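Local coordinates for pirin family protein (Acinetobacter baumannii, PDB 6D0P) that probably acts as a metal-dependent quercetin 2,3-dioxygenase of the pirin family, a bicupin protein that takes one metal ion, expected to be iron, per subunit, at residues A[38-43]-A[181-186]; A[68-73]-A[128-133]. All coordinates share one frame; numbering follows the deposited sequence.

Contact 1. Residues A[38-43]-A[181-186]; sequences LSPFLL and SPLNVW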
# COMPACT_ATOMS: atom_id res chain seq x y z
N LEU A 38 -1.03 -6.82 -11.92
CA LEU A 38 -0.60 -5.95 -10.84
C LEU A 38 0.78 -6.31 -10.28
O LEU A 38 1.32 -5.53 -9.48
CB LEU A 38 -1.62 -6.06 -9.70
CG LEU A 38 -3.03 -5.60 -10.02
CD1 LEU A 38 -3.97 -6.03 -8.90
CD2 LEU A 38 -3.07 -4.09 -10.19
N SER A 39 1.31 -7.48 -10.60
CA SER A 39 2.55 -8.01 -9.95
C SER A 39 3.67 -6.96 -9.96
O SER A 39 4.03 -6.43 -11.01
CB SER A 39 2.99 -9.30 -10.62
OG SER A 39 4.15 -9.85 -9.99
N PRO A 40 4.33 -6.73 -8.82
CA PRO A 40 4.22 -7.50 -7.58
C PRO A 40 3.18 -7.04 -6.56
O PRO A 40 3.23 -7.51 -5.41
CB PRO A 40 5.63 -7.26 -6.99
CG PRO A 40 5.96 -5.85 -7.41
CD PRO A 40 5.42 -5.76 -8.81
N PHE A 41 2.30 -6.11 -6.92
CA PHE A 41 1.34 -5.58 -6.00
C PHE A 41 0.14 -6.52 -5.93
O PHE A 41 -0.26 -7.06 -6.93
CB PHE A 41 0.99 -4.14 -6.36
CG PHE A 41 2.23 -3.30 -6.40
CD1 PHE A 41 2.86 -2.93 -5.22
CD2 PHE A 41 2.83 -2.97 -7.61
CE1 PHE A 41 4.06 -2.22 -5.23
CE2 PHE A 41 4.01 -2.24 -7.62
CZ PHE A 41 4.62 -1.87 -6.44
N LEU A 42 -0.44 -6.66 -4.74
CA LEU A 42 -1.55 -7.62 -4.52
C LEU A 42 -2.88 -6.95 -4.16
O LEU A 42 -3.94 -7.47 -4.53
CB LEU A 42 -1.18 -8.54 -3.35
CG LEU A 42 -0.10 -9.58 -3.63
CD1 LEU A 42 0.35 -10.23 -2.33
CD2 LEU A 42 -0.60 -10.61 -4.64
N LEU A 43 -2.84 -5.84 -3.46
CA LEU A 43 -4.06 -5.24 -2.93
C LEU A 43 -3.78 -3.81 -2.47
O LEU A 43 -2.73 -3.53 -1.93
CB LEU A 43 -4.52 -6.08 -1.74
CG LEU A 43 -5.86 -5.67 -1.15
CD1 LEU A 43 -6.87 -6.80 -1.28
CD2 LEU A 43 -5.70 -5.22 0.27
N SER A 181 12.43 -7.50 -4.04
CA SER A 181 12.53 -7.46 -5.49
C SER A 181 12.52 -5.99 -5.91
O SER A 181 12.13 -5.16 -5.11
CB SER A 181 11.41 -8.25 -6.16
OG SER A 181 10.13 -7.75 -5.81
N PRO A 182 12.91 -5.68 -7.16
CA PRO A 182 12.99 -4.28 -7.59
C PRO A 182 11.59 -3.66 -7.71
O PRO A 182 10.77 -4.14 -8.50
CB PRO A 182 13.69 -4.32 -8.95
CG PRO A 182 14.47 -5.62 -8.91
CD PRO A 182 13.50 -6.54 -8.20
N LEU A 183 11.33 -2.62 -6.93
CA LEU A 183 10.04 -1.98 -6.95
C LEU A 183 10.13 -0.58 -6.34
O LEU A 183 11.08 -0.24 -5.59
CB LEU A 183 9.00 -2.86 -6.24
CG LEU A 183 9.13 -3.04 -4.73
CD1 LEU A 183 8.40 -1.95 -3.99
CD2 LEU A 183 8.56 -4.38 -4.30
N ASN A 184 9.16 0.23 -6.74
CA ASN A 184 9.01 1.60 -6.29
C ASN A 184 7.63 1.79 -5.66
O ASN A 184 6.60 1.34 -6.19
CB ASN A 184 9.09 2.61 -7.43
CG ASN A 184 10.48 2.75 -8.00
OD1 ASN A 184 11.40 3.13 -7.28
ND2 ASN A 184 10.63 2.50 -9.30
N VAL A 185 7.64 2.51 -4.54
CA VAL A 185 6.41 2.97 -3.93
C VAL A 185 6.67 4.44 -3.63
O VAL A 185 7.52 4.77 -2.78
CB VAL A 185 5.98 2.20 -2.67
CG1 VAL A 185 4.78 2.87 -2.01
CG2 VAL A 185 5.66 0.74 -2.97
N TRP A 186 5.99 5.29 -4.39
CA TRP A 186 6.12 6.72 -4.23
C TRP A 186 4.75 7.31 -3.88
O TRP A 186 3.74 6.90 -4.47
CB TRP A 186 6.64 7.38 -5.52
CG TRP A 186 7.88 6.79 -6.10
CD1 TRP A 186 8.91 6.19 -5.44
CD2 TRP A 186 8.26 6.83 -7.49
NE1 TRP A 186 9.88 5.80 -6.33
CE2 TRP A 186 9.50 6.19 -7.60
CE3 TRP A 186 7.63 7.30 -8.65
CZ2 TRP A 186 10.15 6.03 -8.82
CZ3 TRP A 186 8.26 7.13 -9.87
CH2 TRP A 186 9.51 6.51 -9.95
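Pro40 and Phe41 meet Leu183, Asn184 and Val185 across a gap between two strands, 41-43 and 183-186, whose axes come no nearer than 11.6 Å and run at 48° to each other. The strands belong to different sheets of the pirin bicupin fold, so the contact joins the N-terminal cupin to the C-terminal one mainly through side chains. Phe41 does most of the reaching. Its CG lies anti to its own carbonyl carbon (chi1 -57°), and the ring reaches out from the strand until its CE1-CZ end sits beside the 183-186 backbone. There CE1 comes to 4.1 Å from Val185 CG2, the branch of that valine beside its backbone N, and the two side chains cross obliquely. Leu251, on strand 245-253, packs against both Phe41 and Val185. Pro40, which follows a cis peptide bond, leans over one face of the Phe41 ring near its rim and sends its own CG tip to tip against Leu183 CD2, at 4.3 Å. Leu183 also touches Val130, a residue of strand 121-131 beside strand 41-52. A polar atom also lies at the meeting point, the backbone carbonyl O of Asn184, 3.8 Å from Phe41 CZ.

Contact 2. Residues A[68-73]-A[128-133]; sequences GFETVT and LWVNLP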
# COMPACT_ATOMS: atom_id res chain seq x y z
N GLY A 68 3.12 -15.04 3.55
CA GLY A 68 3.56 -15.06 2.16
C GLY A 68 3.80 -13.72 1.49
O GLY A 68 4.24 -13.69 0.34
N PHE A 69 3.53 -12.62 2.16
CA PHE A 69 3.63 -11.33 1.50
C PHE A 69 3.90 -10.25 2.54
O PHE A 69 4.18 -10.56 3.72
CB PHE A 69 2.35 -11.07 0.68
CG PHE A 69 1.11 -11.05 1.53
CD1 PHE A 69 0.49 -12.22 1.91
CD2 PHE A 69 0.57 -9.85 1.94
CE1 PHE A 69 -0.65 -12.19 2.69
CE2 PHE A 69 -0.57 -9.82 2.73
CZ PHE A 69 -1.17 -10.99 3.11
N GLU A 70 3.88 -9.00 2.09
CA GLU A 70 4.15 -7.87 2.95
C GLU A 70 2.94 -6.93 2.98
O GLU A 70 2.21 -6.84 1.99
CB GLU A 70 5.35 -7.07 2.44
CG GLU A 70 6.56 -7.91 2.14
CD GLU A 70 7.82 -7.10 1.88
OE1 GLU A 70 7.89 -6.43 0.81
OE2 GLU A 70 8.69 -7.11 2.76
N THR A 71 2.71 -6.27 4.12
CA THR A 71 1.66 -5.25 4.22
C THR A 71 2.34 -3.93 4.53
O THR A 71 3.24 -3.84 5.40
CB THR A 71 0.55 -5.58 5.24
OG1 THR A 71 1.10 -5.55 6.56
CG2 THR A 71 -0.09 -6.92 4.99
N VAL A 72 1.95 -2.91 3.79
CA VAL A 72 2.51 -1.59 3.97
C VAL A 72 1.38 -0.68 4.43
O VAL A 72 0.39 -0.52 3.70
CB VAL A 72 3.15 -1.06 2.68
CG1 VAL A 72 3.81 0.29 2.91
CG2 VAL A 72 4.13 -2.07 2.08
N THR A 73 1.53 -0.10 5.61
CA THR A 73 0.51 0.79 6.14
C THR A 73 1.08 2.21 6.15
O THR A 73 2.16 2.46 6.73
CB THR A 73 0.05 0.33 7.53
OG1 THR A 73 -0.40 -1.03 7.43
CG2 THR A 73 -1.05 1.18 8.11
N LEU A 128 -1.35 -1.31 1.57
CA LEU A 128 -0.91 -1.92 0.34
C LEU A 128 -0.28 -3.28 0.65
O LEU A 128 0.59 -3.40 1.53
CB LEU A 128 0.14 -0.99 -0.29
CG LEU A 128 0.91 -1.53 -1.49
CD1 LEU A 128 0.02 -1.58 -2.71
CD2 LEU A 128 2.12 -0.67 -1.80
N TRP A 129 -0.72 -4.32 -0.05
CA TRP A 129 -0.09 -5.61 0.06
C TRP A 129 0.88 -5.77 -1.11
O TRP A 129 0.49 -5.52 -2.25
CB TRP A 129 -1.12 -6.72 0.03
CG TRP A 129 -2.05 -6.79 1.21
CD1 TRP A 129 -2.23 -5.88 2.21
CD2 TRP A 129 -3.00 -7.84 1.43
NE1 TRP A 129 -3.19 -6.33 3.08
CE2 TRP A 129 -3.68 -7.53 2.63
CE3 TRP A 129 -3.29 -9.04 0.78
CZ2 TRP A 129 -4.66 -8.36 3.15
CZ3 TRP A 129 -4.25 -9.87 1.31
CH2 TRP A 129 -4.95 -9.53 2.46
N VAL A 130 2.09 -6.20 -0.83
CA VAL A 130 3.14 -6.44 -1.80
C VAL A 130 3.53 -7.91 -1.75
O VAL A 130 3.86 -8.46 -0.67
CB VAL A 130 4.36 -5.55 -1.55
CG1 VAL A 130 5.43 -5.74 -2.60
CG2 VAL A 130 3.96 -4.08 -1.46
N ASN A 131 3.60 -8.53 -2.91
CA ASN A 131 3.92 -9.93 -2.99
C ASN A 131 5.43 -10.13 -2.85
O ASN A 131 6.22 -9.24 -3.08
CB ASN A 131 3.42 -10.55 -4.30
CG ASN A 131 3.11 -12.04 -4.19
OD1 ASN A 131 3.31 -12.65 -3.13
ND2 ASN A 131 2.55 -12.61 -5.26
N LEU A 132 5.79 -11.32 -2.41
CA LEU A 132 7.18 -11.75 -2.32
C LEU A 132 7.51 -12.80 -3.40
O LEU A 132 6.66 -13.64 -3.75
CB LEU A 132 7.41 -12.37 -0.94
CG LEU A 132 7.38 -11.38 0.23
CD1 LEU A 132 7.31 -12.10 1.57
CD2 LEU A 132 8.59 -10.47 0.17
N PRO A 133 8.75 -12.78 -3.89
CA PRO A 133 9.21 -13.86 -4.72
C PRO A 133 9.06 -15.18 -3.94
O PRO A 133 9.18 -15.16 -2.71
CB PRO A 133 10.70 -13.60 -4.97
CG PRO A 133 10.83 -12.11 -4.72
CD PRO A 133 9.82 -11.83 -3.62
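Glu70 and Val130 form a hydrogen-bonded pair at the centre of two antiparallel neighbours, strands 69-73 and 128-131, in a sheet of the N-terminal cupin barrel. Backbone bonds come first. Glu70 N to Val130 O measures 2.8 Å and Val130 N to Glu70 O 2.9 Å; Val72 and Leu128 make the next such pair, with Val72 N to Leu128 O at 2.7 Å. Between these pairs Thr71 faces Trp129 in a non-hydrogen-bonded pair.

The aromatic contacts lie on the side of the sheet carrying Phe69, Thr71 and Trp129. Phe69 has its CG between the backbone N and the carbonyl carbon (chi1 60°), which brings CE2 over one face of the indole, 3.4 Å from Trp129 CD2; the ring planes are tilted by 31°. Thr71 CG2 makes a CH-pi contact over the five-membered ring. Phe69 also meets His66, a manganese ligand, and the nearest side-chain atom of Thr71 is about 5 Å from the manganese ion, so this face lies next to the metal site.

On the side carrying Glu70, Val72, Leu128 and Val130, Val72 CG2 meets Val130 CG2 at 4.1 Å. Glu70 OE1 is hydrogen-bonded to Trp99 NE1 and Glu70 OE2 to Thr101 OG1, while the aliphatic stem crosses Leu132 at about a right angle, Glu70 CG lying 3.8 Å from Leu132 CD2.

From the N terminus the chain first lays down 38-43, at the start of strand 41-52, then 68-73. Contact 2 closes the inner loop when 128-133 returns beside 68-73, and contact 1 closes the outer one much later, when 181-186 opens strand 183-190 of the C-terminal cupin; contact 2 is thus nested inside contact 1. Both contacts reach the same sheet, contact 1 through 38-43: strand 121-131 runs between 41-52 and 69-75, and Pro40 O lies 2.7 Å from Asn131 N, a probable hydrogen bond. Leu42 and Leu43 both face Trp129 in a classic beta bulge. Contact 2 knits strands within the N-terminal domain, and contact 1 ties that sheet to its C-terminal counterpart.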